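Local atomic coordinates of flavodoxin (Bacillus cereus, PDB entry 6FSG), a protein that binds flavin mononucleotide and probably serves as a low-potential electron donor to a number of redox enzymes. Residues Y72-A86 against I104-L118. Numbering follows the deposited sequence.
With GLC (alpha-D-glucopyranose), chain D.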
loop_
_atom_site.group_PDB
_atom_site.type_symbol
_atom_site.label_atom_id
_atom_site.label_comp_id
_atom_site.label_asym_id
_atom_site.label_seq_id
_atom_site.Cartn_x
_atom_site.Cartn_y
_atom_site.Cartn_z
ATOM N N TYR A 72 0.905 12.213 3.044
ATOM C CA TYR A 72 0.442 12.487 1.687
ATOM C C TYR A 72 0.896 13.860 1.214
ATOM O O TYR A 72 1.347 14.010 0.073
ATOM C CB TYR A 72 -1.080 12.347 1.667
ATOM C CG TYR A 72 -1.760 12.616 0.345
ATOM C CD1 TYR A 72 -1.693 11.702 -0.700
ATOM C CD2 TYR A 72 -2.500 13.773 0.156
ATOM C CE1 TYR A 72 -2.336 11.941 -1.897
ATOM C CE2 TYR A 72 -3.138 14.018 -1.034
ATOM C CZ TYR A 72 -3.058 13.106 -2.060
ATOM O OH TYR A 72 -3.720 13.388 -3.238
ATOM N N ASP A 73 0.751 14.883 2.061
ATOM C CA ASP A 73 1.281 16.199 1.720
ATOM C C ASP A 73 2.772 16.114 1.416
ATOM O O ASP A 73 3.241 16.608 0.384
ATOM C CB ASP A 73 1.022 17.174 2.870
ATOM C CG ASP A 73 -0.452 17.515 3.040
ATOM O OD1 ASP A 73 -1.257 17.218 2.130
ATOM O OD2 ASP A 73 -0.798 18.099 4.090
ATOM N N ALA A 74 3.533 15.461 2.300
ATOM C CA ALA A 74 4.984 15.403 2.164
ATOM C C ALA A 74 5.421 14.650 0.914
ATOM O O ALA A 74 6.553 14.848 0.451
ATOM C CB ALA A 74 5.592 14.794 3.433
ATOM N N MET A 75 4.537 13.840 0.326
ATOM C CA MET A 75 4.894 13.131 -0.895
ATOM C C MET A 75 5.091 14.083 -2.070
ATOM O O MET A 75 5.747 13.708 -3.045
ATOM C CB MET A 75 3.845 12.067 -1.244
ATOM C CG MET A 75 3.806 10.850 -0.313
ATOM S SD MET A 75 2.512 9.675 -0.748
ATOM C CE MET A 75 3.241 8.837 -2.154
ATOM N N ASP A 76 4.560 15.308 -2.002
ATOM C CA ASP A 76 4.780 16.252 -3.095
ATOM C C ASP A 76 6.232 16.708 -3.221
ATOM O O ASP A 76 6.565 17.358 -4.217
ATOM C CB ASP A 76 3.838 17.453 -2.981
ATOM C CG ASP A 76 2.405 17.087 -3.312
ATOM O OD1 ASP A 76 2.203 16.218 -4.191
ATOM O OD2 ASP A 76 1.489 17.648 -2.683
ATOM N N SER A 77 7.097 16.359 -2.264
ATOM C CA SER A 77 8.486 16.803 -2.264
ATOM C C SER A 77 9.489 15.676 -2.501
ATOM O O SER A 77 10.699 15.918 -2.433
ATOM C CB SER A 77 8.813 17.512 -0.946
ATOM O OG SER A 77 7.965 18.632 -0.754
ATOM N N ILE A 78 9.023 14.455 -2.768
ATOM C CA ILE A 78 9.907 13.303 -2.944
ATOM C C ILE A 78 9.975 12.876 -4.407
ATOM O O ILE A 78 9.035 13.078 -5.183
ATOM C CB ILE A 78 9.504 12.120 -2.018
ATOM C CG1 ILE A 78 8.182 11.499 -2.468
ATOM C CG2 ILE A 78 9.449 12.589 -0.562
ATOM C CD1 ILE A 78 7.685 10.386 -1.607
ATOM N N ASP A 79 11.091 12.227 -4.760
ATOM C CA ASP A 79 11.380 11.759 -6.117
ATOM C C ASP A 79 11.391 10.234 -6.099
ATOM O O ASP A 79 12.269 9.620 -5.483
ATOM C CB ASP A 79 12.723 12.335 -6.571
ATOM C CG ASP A 79 13.108 11.932 -7.982
ATOM O OD1 ASP A 79 12.444 11.066 -8.591
ATOM O OD2 ASP A 79 14.105 12.501 -8.474
ATOM N N LEU A 80 10.398 9.624 -6.753
ATOM C CA LEU A 80 10.270 8.173 -6.793
ATOM C C LEU A 80 10.543 7.594 -8.176
ATOM O O LEU A 80 10.169 6.447 -8.439
ATOM C CB LEU A 80 8.886 7.734 -6.306
ATOM C CG LEU A 80 8.483 8.241 -4.922
ATOM C CD1 LEU A 80 7.105 7.736 -4.550
ATOM C CD2 LEU A 80 9.511 7.816 -3.876
ATOM N N THR A 81 11.186 8.356 -9.072
ATOM C CA THR A 81 11.438 7.846 -10.416
ATOM C C THR A 81 12.293 6.586 -10.335
ATOM O O THR A 81 13.288 6.535 -9.606
ATOM C CB THR A 81 12.124 8.879 -11.323
ATOM O OG1 THR A 81 13.355 9.334 -10.740
ATOM C CG2 THR A 81 11.181 10.048 -11.615
ATOM N N GLY A 82 11.894 5.571 -11.084
ATOM C CA GLY A 82 12.560 4.293 -11.096
ATOM C C GLY A 82 12.004 3.252 -10.139
ATOM O O GLY A 82 12.211 2.056 -10.364
ATOM N N LYS A 83 11.317 3.670 -9.077
ATOM C CA LYS A 83 10.850 2.725 -8.074
ATOM C C LYS A 83 9.644 1.951 -8.603
ATOM O O LYS A 83 8.909 2.433 -9.473
ATOM C CB LYS A 83 10.446 3.451 -6.787
ATOM C CG LYS A 83 11.415 4.517 -6.303
ATOM C CD LYS A 83 12.733 3.938 -5.871
ATOM C CE LYS A 83 13.466 4.922 -4.971
ATOM N NZ LYS A 83 14.834 4.441 -4.689
ATOM N N LYS A 84 9.458 0.733 -8.083
ATOM C CA LYS A 84 8.278 -0.082 -8.361
ATOM C C LYS A 84 7.308 0.067 -7.193
ATOM O O LYS A 84 7.728 0.003 -6.032
ATOM C CB LYS A 84 8.637 -1.563 -8.507
ATOM C CG LYS A 84 9.900 -1.855 -9.293
ATOM C CD LYS A 84 9.853 -1.320 -10.701
ATOM C CE LYS A 84 11.144 -1.669 -11.464
ATOM N NZ LYS A 84 12.290 -0.775 -11.098
ATOM N N ALA A 85 6.020 0.260 -7.488
ATOM C CA ALA A 85 5.047 0.530 -6.434
ATOM C C ALA A 85 3.709 -0.163 -6.676
ATOM O O ALA A 85 3.341 -0.498 -7.802
ATOM C CB ALA A 85 4.847 2.044 -6.246
ATOM N N ALA A 86 2.959 -0.332 -5.588
ATOM C CA ALA A 86 1.622 -0.908 -5.644
ATOM C C ALA A 86 0.870 -0.513 -4.378
ATOM O O ALA A 86 1.478 -0.130 -3.375
ATOM C CB ALA A 86 1.695 -2.433 -5.765
ATOM N N ILE A 104 -6.435 7.147 -4.729
ATOM C CA ILE A 104 -5.751 8.404 -4.408
ATOM C C ILE A 104 -4.254 8.170 -4.225
ATOM O O ILE A 104 -3.417 8.939 -4.724
ATOM C CB ILE A 104 -6.377 9.041 -3.147
ATOM C CG1 ILE A 104 -7.805 9.525 -3.440
ATOM C CG2 ILE A 104 -5.502 10.186 -2.617
ATOM C CD1 ILE A 104 -8.655 9.798 -2.193
ATOM N N LEU A 105 -3.889 7.122 -3.479
ATOM C CA LEU A 105 -2.471 6.847 -3.257
ATOM C C LEU A 105 -1.777 6.420 -4.548
ATOM O O LEU A 105 -0.632 6.822 -4.801
ATOM C CB LEU A 105 -2.286 5.818 -2.144
ATOM C CG LEU A 105 -2.662 6.334 -0.752
ATOM C CD1 LEU A 105 -2.543 5.239 0.286
ATOM C CD2 LEU A 105 -1.829 7.545 -0.344
ATOM N N ILE A 106 -2.453 5.628 -5.388
ATOM C CA ILE A 106 -1.886 5.286 -6.694
ATOM C C ILE A 106 -1.573 6.551 -7.484
ATOM O O ILE A 106 -0.488 6.698 -8.059
ATOM C CB ILE A 106 -2.810 4.322 -7.468
ATOM C CG1 ILE A 106 -2.711 2.902 -6.876
ATOM C CG2 ILE A 106 -2.465 4.339 -8.972
ATOM C CD1 ILE A 106 -3.696 1.926 -7.479
ATOM N N GLU A 107 -2.534 7.474 -7.551
ATOM C CA GLU A 107 -2.324 8.712 -8.297
ATOM C C GLU A 107 -1.086 9.456 -7.811
ATOM O O GLU A 107 -0.305 9.976 -8.619
ATOM C CB GLU A 107 -3.572 9.591 -8.176
ATOM C CG GLU A 107 -3.496 10.962 -8.813
ATOM C CD GLU A 107 -4.727 11.779 -8.481
ATOM O OE1 GLU A 107 -4.822 12.319 -7.356
ATOM O OE2 GLU A 107 -5.629 11.834 -9.329
ATOM N N LYS A 108 -0.909 9.569 -6.493
ATOM C CA LYS A 108 0.228 10.326 -5.968
ATOM C C LYS A 108 1.551 9.639 -6.301
ATOM O O LYS A 108 2.523 10.299 -6.686
ATOM C CB LYS A 108 0.060 10.547 -4.464
ATOM C CG LYS A 108 1.092 11.496 -3.833
ATOM C CD LYS A 108 1.123 12.894 -4.475
ATOM C CE LYS A 108 -0.206 13.629 -4.306
ATOM N NZ LYS A 108 -0.141 15.005 -4.863
ATOM N N LEU A 109 1.601 8.312 -6.190
ATOM C CA LEU A 109 2.797 7.581 -6.597
ATOM C C LEU A 109 3.130 7.842 -8.061
ATOM O O LEU A 109 4.298 8.045 -8.407
ATOM C CB LEU A 109 2.616 6.084 -6.350
ATOM C CG LEU A 109 2.579 5.641 -4.879
ATOM C CD1 LEU A 109 1.923 4.281 -4.735
ATOM C CD2 LEU A 109 3.980 5.627 -4.290
ATOM N N GLN A 110 2.111 7.861 -8.931
ATOM C CA GLN A 110 2.337 8.153 -10.343
ATOM C C GLN A 110 2.934 9.538 -10.523
ATOM O O GLN A 110 3.861 9.727 -11.321
ATOM C CB GLN A 110 1.021 8.086 -11.113
ATOM C CG GLN A 110 0.338 6.742 -11.128
ATOM C CD GLN A 110 -1.076 6.840 -11.678
ATOM O OE1 GLN A 110 -1.653 7.931 -11.756
ATOM N NE2 GLN A 110 -1.649 5.697 -12.054
ATOM N N GLU A 111 2.391 10.525 -9.802
ATOM C CA GLU A 111 2.853 11.897 -9.942
ATOM C C GLU A 111 4.318 12.033 -9.570
ATOM O O GLU A 111 5.014 12.886 -10.121
ATOM C CB GLU A 111 2.028 12.830 -9.052
ATOM C CG GLU A 111 0.623 13.087 -9.544
ATOM C CD GLU A 111 -0.197 13.959 -8.611
ATOM O OE1 GLU A 111 0.340 14.445 -7.590
ATOM O OE2 GLU A 111 -1.395 14.165 -8.914
ATOM N N ARG A 112 4.794 11.237 -8.619
ATOM C CA ARG A 112 6.163 11.359 -8.134
ATOM C C ARG A 112 7.139 10.481 -8.916
ATOM O O ARG A 112 8.329 10.439 -8.577
ATOM C CB ARG A 112 6.237 11.072 -6.632
ATOM C CG ARG A 112 5.283 11.892 -5.739
ATOM C CD ARG A 112 5.191 13.373 -6.090
ATOM N NE ARG A 112 6.515 13.966 -6.094
ATOM C CZ ARG A 112 6.827 15.085 -6.726
ATOM N NH1 ARG A 112 5.887 15.765 -7.358
ATOM N NH2 ARG A 112 8.074 15.524 -6.707
ATOM N N GLY A 113 6.667 9.815 -9.974
ATOM C CA GLY A 113 7.529 9.102 -10.899
ATOM C C GLY A 113 7.647 7.608 -10.678
ATOM O O GLY A 113 8.407 6.951 -11.403
ATOM N N ALA A 114 6.926 7.046 -9.714
ATOM C CA ALA A 114 7.007 5.614 -9.488
ATOM C C ALA A 114 6.353 4.861 -10.638
ATOM O O ALA A 114 5.409 5.342 -11.273
ATOM C CB ALA A 114 6.314 5.235 -8.183
ATOM N N ALA A 115 6.856 3.660 -10.894
ATOM C CA ALA A 115 6.221 2.737 -11.829
ATOM C C ALA A 115 5.230 1.902 -11.023
ATOM O O ALA A 115 5.636 1.039 -10.237
ATOM C CB ALA A 115 7.268 1.846 -12.490
ATOM N N VAL A 116 3.940 2.184 -11.171
ATOM C CA VAL A 116 2.910 1.413 -10.481
ATOM C C VAL A 116 2.683 0.153 -11.303
ATOM O O VAL A 116 2.271 0.228 -12.467
ATOM C CB VAL A 116 1.627 2.235 -10.303
ATOM C CG1 VAL A 116 0.508 1.388 -9.727
ATOM C CG2 VAL A 116 1.920 3.455 -9.422
ATOM N N VAL A 117 3.009 -1.005 -10.719
ATOM C CA VAL A 117 3.149 -2.242 -11.486
ATOM C C VAL A 117 1.970 -3.193 -11.338
ATOM O O VAL A 117 1.930 -4.220 -12.039
ATOM C CB VAL A 117 4.470 -2.977 -11.162
ATOM C CG1 VAL A 117 5.659 -2.116 -11.556
ATOM C CG2 VAL A 117 4.545 -3.346 -9.690
ATOM N N LEU A 118 1.023 -2.891 -10.452
ATOM C CA LEU A 118 -0.176 -3.687 -10.261
ATOM C C LEU A 118 -1.377 -2.758 -10.197
ATOM O O LEU A 118 -1.261 -1.600 -9.782
ATOM C CB LEU A 118 -0.126 -4.491 -8.946
ATOM C CG LEU A 118 1.057 -5.438 -8.776
ATOM C CD1 LEU A 118 1.057 -6.052 -7.389
ATOM C CD2 LEU A 118 1.090 -6.539 -9.832
HETATM C C1 GLC D . 9.174 17.312 -9.156
HETATM C C2 GLC D . 7.723 17.474 -9.586
HETATM C C3 GLC D . 7.293 18.914 -9.369
HETATM C C4 GLC D . 7.544 19.322 -7.925
HETATM C C5 GLC D . 8.959 18.980 -7.464
HETATM C C6 GLC D . 9.070 19.168 -5.956
HETATM O O1 GLC D . 10.014 18.195 -9.906
HETATM O O2 GLC D . 7.565 17.115 -10.962
HETATM O O3 GLC D . 5.897 19.037 -9.656
HETATM O O4 GLC D . 7.339 20.735 -7.807
HETATM O O5 GLC D . 9.276 17.623 -7.768
HETATM O O6 GLC D . 10.201 18.446 -5.453
HETATM O O HOH W 1 -3.391 11.712 -5.209
HETATM O O HOH W 2 -0.141 15.713 -1.710
HETATM O O HOH W 3 -2.859 15.908 -4.546
HETATM O O HOH W 4 2.919 15.739 -6.921
HETATM O O HOH W 5 11.208 15.639 -5.724
HETATM O O HOH W 6 9.732 13.010 -9.194
#
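Arg112, just after helix 100-111 in the beta-alpha-beta unit (84-91, 100-111, 115-124) of the flavodoxin fold, reaches the backbone of residues 75-80, which leads into strand 84-91. Its CB lies 4.0 Å from Leu80 CG; CG and CD then run beside Met75 O. Bends at chi2 (-43°) and chi3 (-55°) curl the chain so that NE and NH2 both grip Ile78 O side-on. NE to Ile78 O is the shorter bond, 2.8 Å, with NE in the carbonyl plane; NH2 donates from above it. Asp76 O sits over the centre of one guanidinium face, NH1 donates to a water shared with Asp76 and Glu111, and the backbone O of Arg112 accepts from Leu80 N. One turn back, Lys108 CE packs against Tyr72 CE1 at 3.6 Å, and its NZ bridges Asp76 OD1, on the syn lone pair, and Glu111 OE1, a cation between two carboxylates that would otherwise probably repel. Strand pairing is parallel, Ala85 bonding through N to Ala115 O and through O to Val117 N. On helix 100-111, Leu109 CD2 meets Leu80 CD1 (3.8 Å) and Met75 CE. Arg112 NH2 also donates to ring oxygen O5 of the bound glucose, 2.6 Å away, with an N-H...O angle of 158°.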